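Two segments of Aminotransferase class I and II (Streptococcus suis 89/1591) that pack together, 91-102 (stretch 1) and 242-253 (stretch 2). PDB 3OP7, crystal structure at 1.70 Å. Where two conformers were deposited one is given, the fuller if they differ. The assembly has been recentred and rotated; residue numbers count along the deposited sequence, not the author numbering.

Stretch 1, residues 91-102: TGANLLVLYSLI
Stretch 2, residues 242-253: DILRDYRDYTMI

Stretch 1 is helical from Thr-91 to Leu-101, with phi/psi near -60/-45 as far as Ser-100, relaxing to -101/-24 at Leu-101, and i to i+4 bonds throughout, such as Leu-96 N to Gly-92 O at 2.8 Å; Ile-102 (-92/128) leaves the helix. Stretch 2 runs antiparallel to it in register, Leu-244 lying opposite Ser-100 (CA to CA 6.0 Å) and Arg-248 opposite Leu-96 (CA to CA 6.7 Å). No hydrogen bond crosses the contact, which buries 627 Å² mainly through apolar packing.

Stretch 2 enters as the last part of a helix. Asp-242 is out of reach of stretch 1, and its OD1 forms a salt bridge with Arg-245 NH1 at 3.0 Å. Ile-243 (chi1 m, chi2 t) points toward the helix and places CG2 3.8 Å from CD2 of Leu-101 (m, t). Leu-244, also m, t, is the knob of the contact: its CA-to-CB bond points sideways, but its end comes nearer and sits among Leu-96, Val-97, Ser-100 and Leu-101. CD2 reaches Ser-100 CB at 3.4 Å, while CD1 lies 4.1 Å from Val-97 CG2.

Arg-245 (-61/-21) and Asp-246 (-95/5) make no contact with stretch 1. The chain turns here, with Asp-246 N bonded to Ile-243 O at 3.1 Å and Tyr-247 N to Leu-244 O, also at 3.1 Å. Tyr-247 (-122/-3; chi1 m, chi2 -87°) then points toward the helix and lays one ring face over Ser-100 CA. Its CB is 3.2 Å from Ser-100 OG; this hydroxyl (chi1 m) donates to Leu-96 O within its own helix, at 2.8 Å, so its approach to Tyr-247 CB is a packing contact.

Leu-96 (t, p) is the most extensively covered residue. Its CD1 lies 4.1 Å from Tyr-247 CB, and its CD2 meets Arg-248 CG at 3.5 Å and lies at the edge of that residue's guanidinium. Arg-248 has chi angles m, t, p and -104°; its carbonyl receives Met-252 N at 2.9 Å and Ile-253 N at 2.8 Å.

Beyond Asp-249, which is out of reach, Tyr-250 (-77/-27; chi1 m, chi2 -68°) brings CB to 4.1 Å from CE2 of Tyr-99 (chi1 t, chi2 23°). Thr-251 (-118/-34, chi1 p) packs its methyl against two side chains: CG2 is 3.8 Å from CD2 of Leu-95 (t, p) and 3.9 Å from Tyr-99 CD2, at that ring's edge. Selenomethionine Met-252 (-144/-31; p, t, p) ends the contact, its CE 3.5 Å from Gly-92 O. An ideal CB on Gly-92 would fall 3.3 Å from Met-252 CE, so the glycine leaves room for this close approach. Ile-253 is at 64/-62.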

# COMPACT_ATOMS: atom_id res chain seq x y z
N THR A 91 6.44 -0.05 5.06
CA THR A 91 6.52 -0.16 3.60
C THR A 91 5.83 1.03 2.96
O THR A 91 6.40 1.74 2.13
CB THR A 91 5.96 -1.51 3.09
OG1 THR A 91 6.70 -2.62 3.66
CG2 THR A 91 6.11 -1.60 1.60
N GLY A 92 4.56 1.21 3.34
CA GLY A 92 3.78 2.28 2.77
C GLY A 92 4.28 3.64 3.15
O GLY A 92 4.16 4.60 2.34
N ALA A 93 4.87 3.76 4.35
CA ALA A 93 5.38 5.03 4.82
C ALA A 93 6.64 5.46 4.02
O ALA A 93 6.72 6.59 3.52
CB ALA A 93 5.69 5.04 6.27
N ASN A 94 7.60 4.54 3.87
CA ASN A 94 8.77 4.86 3.04
C ASN A 94 8.37 5.25 1.63
O ASN A 94 8.92 6.22 1.09
CB ASN A 94 9.80 3.69 2.98
CG ASN A 94 10.57 3.47 4.24
OD1 ASN A 94 10.90 4.41 4.99
ND2 ASN A 94 11.01 2.22 4.43
N LEU A 95 7.47 4.47 1.02
CA LEU A 95 7.03 4.76 -0.33
C LEU A 95 6.35 6.11 -0.39
O LEU A 95 6.58 6.90 -1.32
CB LEU A 95 6.05 3.69 -0.81
CG LEU A 95 5.48 3.95 -2.22
CD1 LEU A 95 6.58 4.10 -3.26
CD2 LEU A 95 4.50 2.85 -2.56
N LEU A 96 5.44 6.38 0.55
CA LEU A 96 4.73 7.67 0.54
C LEU A 96 5.71 8.85 0.62
O LEU A 96 5.57 9.85 -0.11
CB LEU A 96 3.78 7.74 1.70
CG LEU A 96 2.98 9.05 1.88
CD1 LEU A 96 2.13 9.36 0.62
CD2 LEU A 96 2.13 8.97 3.17
N VAL A 97 6.70 8.75 1.50
CA VAL A 97 7.69 9.83 1.66
C VAL A 97 8.45 10.06 0.34
O VAL A 97 8.49 11.19 -0.20
CB VAL A 97 8.68 9.56 2.79
CG1 VAL A 97 9.86 10.64 2.83
CG2 VAL A 97 7.92 9.58 4.12
N LEU A 98 9.00 8.99 -0.21
CA LEU A 98 9.85 9.10 -1.39
C LEU A 98 9.06 9.50 -2.62
O LEU A 98 9.45 10.37 -3.39
CB LEU A 98 10.63 7.77 -1.57
CG LEU A 98 11.58 7.46 -0.40
CD1 LEU A 98 11.95 5.98 -0.37
CD2 LEU A 98 12.84 8.34 -0.50
N TYR A 99 7.93 8.87 -2.79
CA TYR A 99 7.14 9.16 -3.96
C TYR A 99 6.62 10.61 -3.95
O TYR A 99 6.54 11.27 -5.01
CB TYR A 99 6.02 8.14 -4.05
CG TYR A 99 5.41 7.90 -5.40
CD1 TYR A 99 6.09 8.17 -6.57
CD2 TYR A 99 4.14 7.42 -5.51
CE1 TYR A 99 5.51 7.97 -7.82
CE2 TYR A 99 3.55 7.20 -6.75
CZ TYR A 99 4.25 7.47 -7.90
OH TYR A 99 3.63 7.27 -9.12
N SER A 100 6.28 11.13 -2.78
CA SER A 100 5.73 12.47 -2.63
C SER A 100 6.82 13.52 -2.86
O SER A 100 6.57 14.57 -3.50
CB SER A 100 5.14 12.66 -1.22
OG SER A 100 3.97 11.88 -1.05
N LEU A 101 8.01 13.27 -2.31
CA LEU A 101 9.01 14.32 -2.20
C LEU A 101 10.11 14.30 -3.24
O LEU A 101 10.73 15.34 -3.47
CB LEU A 101 9.64 14.33 -0.79
CG LEU A 101 8.63 14.58 0.33
CD1 LEU A 101 9.36 14.42 1.68
CD2 LEU A 101 7.93 15.96 0.22
N ILE A 102 10.39 13.16 -3.84
CA ILE A 102 11.55 13.04 -4.70
C ILE A 102 11.16 13.35 -6.14
O ILE A 102 10.20 12.77 -6.67
CB ILE A 102 12.21 11.66 -4.58
CG1 ILE A 102 12.77 11.46 -3.18
CG2 ILE A 102 13.36 11.48 -5.61
CD1 ILE A 102 13.68 12.60 -2.64
N ASP A 242 1.81 18.05 5.54
CA ASP A 242 0.82 18.64 4.61
C ASP A 242 1.04 18.25 3.15
O ASP A 242 0.06 18.15 2.41
CB ASP A 242 0.83 20.16 4.66
CG ASP A 242 -0.06 20.73 5.77
OD1 ASP A 242 -0.93 20.00 6.26
OD2 ASP A 242 0.12 21.94 6.12
N ILE A 243 2.29 18.08 2.72
CA ILE A 243 2.55 17.61 1.36
C ILE A 243 2.08 16.18 1.19
O ILE A 243 1.28 15.86 0.28
CB ILE A 243 4.02 17.73 1.00
CG1 ILE A 243 4.46 19.20 0.93
CG2 ILE A 243 4.30 17.02 -0.30
CD1 ILE A 243 5.97 19.40 0.83
N LEU A 244 2.50 15.33 2.12
CA LEU A 244 2.23 13.88 2.01
C LEU A 244 0.74 13.57 1.93
O LEU A 244 0.36 12.62 1.29
CB LEU A 244 2.84 13.11 3.16
CG LEU A 244 4.34 13.25 3.39
CD1 LEU A 244 4.90 12.29 4.51
CD2 LEU A 244 5.19 13.10 2.16
N ARG A 245 -0.08 14.36 2.61
CA ARG A 245 -1.52 14.08 2.70
C ARG A 245 -2.22 14.07 1.36
O ARG A 245 -3.32 13.51 1.24
CB ARG A 245 -2.23 15.12 3.54
CG ARG A 245 -1.98 15.11 4.99
CD ARG A 245 -3.01 16.01 5.61
NE ARG A 245 -3.12 15.68 6.99
CZ ARG A 245 -2.44 16.32 7.92
NH1 ARG A 245 -1.69 17.35 7.55
NH2 ARG A 245 -2.52 15.97 9.19
N ASP A 246 -1.62 14.71 0.37
CA ASP A 246 -2.22 14.84 -0.92
C ASP A 246 -1.77 13.77 -1.93
O ASP A 246 -2.13 13.86 -3.12
CB ASP A 246 -1.95 16.23 -1.48
CG ASP A 246 -2.75 17.33 -0.75
OD1 ASP A 246 -3.90 17.08 -0.23
OD2 ASP A 246 -2.22 18.45 -0.72
N TYR A 247 -0.98 12.80 -1.47
CA TYR A 247 -0.45 11.73 -2.34
C TYR A 247 -0.83 10.32 -1.90
O TYR A 247 -0.54 9.35 -2.61
CB TYR A 247 1.07 11.82 -2.43
CG TYR A 247 1.52 13.08 -3.10
CD1 TYR A 247 1.64 13.15 -4.49
CD2 TYR A 247 1.75 14.22 -2.35
CE1 TYR A 247 2.02 14.33 -5.10
CE2 TYR A 247 2.13 15.39 -2.94
CZ TYR A 247 2.26 15.45 -4.31
OH TYR A 247 2.61 16.66 -4.88
N ARG A 248 -1.53 10.16 -0.77
CA ARG A 248 -1.85 8.82 -0.29
C ARG A 248 -2.82 8.04 -1.21
O ARG A 248 -2.81 6.84 -1.15
CB ARG A 248 -2.33 8.87 1.17
CG ARG A 248 -1.18 9.37 2.08
CD ARG A 248 -1.54 9.63 3.58
NE ARG A 248 -1.95 8.43 4.30
CZ ARG A 248 -3.19 8.12 4.64
NH1 ARG A 248 -4.21 8.91 4.30
NH2 ARG A 248 -3.44 6.99 5.29
N ASP A 249 -3.63 8.68 -2.05
CA ASP A 249 -4.46 7.90 -2.97
C ASP A 249 -3.66 7.28 -4.11
O ASP A 249 -4.18 6.43 -4.84
CB ASP A 249 -5.65 8.65 -3.54
CG ASP A 249 -6.70 9.01 -2.50
OD1 ASP A 249 -6.43 8.81 -1.30
OD2 ASP A 249 -7.75 9.50 -2.94
N TYR A 250 -2.39 7.64 -4.28
CA TYR A 250 -1.64 6.93 -5.31
C TYR A 250 -1.22 5.57 -4.83
O TYR A 250 -0.91 4.70 -5.65
CB TYR A 250 -0.36 7.71 -5.66
CG TYR A 250 -0.56 8.90 -6.54
CD1 TYR A 250 -0.94 8.76 -7.88
CD2 TYR A 250 -0.35 10.19 -6.07
CE1 TYR A 250 -1.05 9.82 -8.68
CE2 TYR A 250 -0.48 11.28 -6.88
CZ TYR A 250 -0.83 11.11 -8.21
OH TYR A 250 -1.04 12.16 -9.11
N THR A 251 -1.07 5.41 -3.51
CA THR A 251 -0.47 4.22 -2.95
C THR A 251 -1.33 3.36 -2.04
O THR A 251 -1.15 2.14 -1.99
CB THR A 251 0.81 4.63 -2.19
OG1 THR A 251 0.43 5.43 -1.07
CG2 THR A 251 1.77 5.43 -3.16
N MSE A 252 -2.24 3.97 -1.25
CA MSE A 252 -2.95 3.24 -0.25
C MSE A 252 -4.42 3.67 -0.02
O MSE A 252 -5.23 2.83 0.32
CB MSE A 252 -2.18 3.26 1.06
CG MSE A 252 -2.02 4.61 1.60
SE MSE A 252 -1.11 4.84 3.25
CE MSE A 252 0.62 4.82 2.33
N ILE A 253 -4.70 4.96 -0.23
CA ILE A 253 -5.89 5.71 0.33
C ILE A 253 -5.84 5.79 1.87
O ILE A 253 -5.81 6.90 2.45
CB ILE A 253 -7.27 5.19 -0.16
CG1 ILE A 253 -7.33 5.20 -1.68
CG2 ILE A 253 -8.40 6.09 0.47
CD1 ILE A 253 -8.63 4.70 -2.27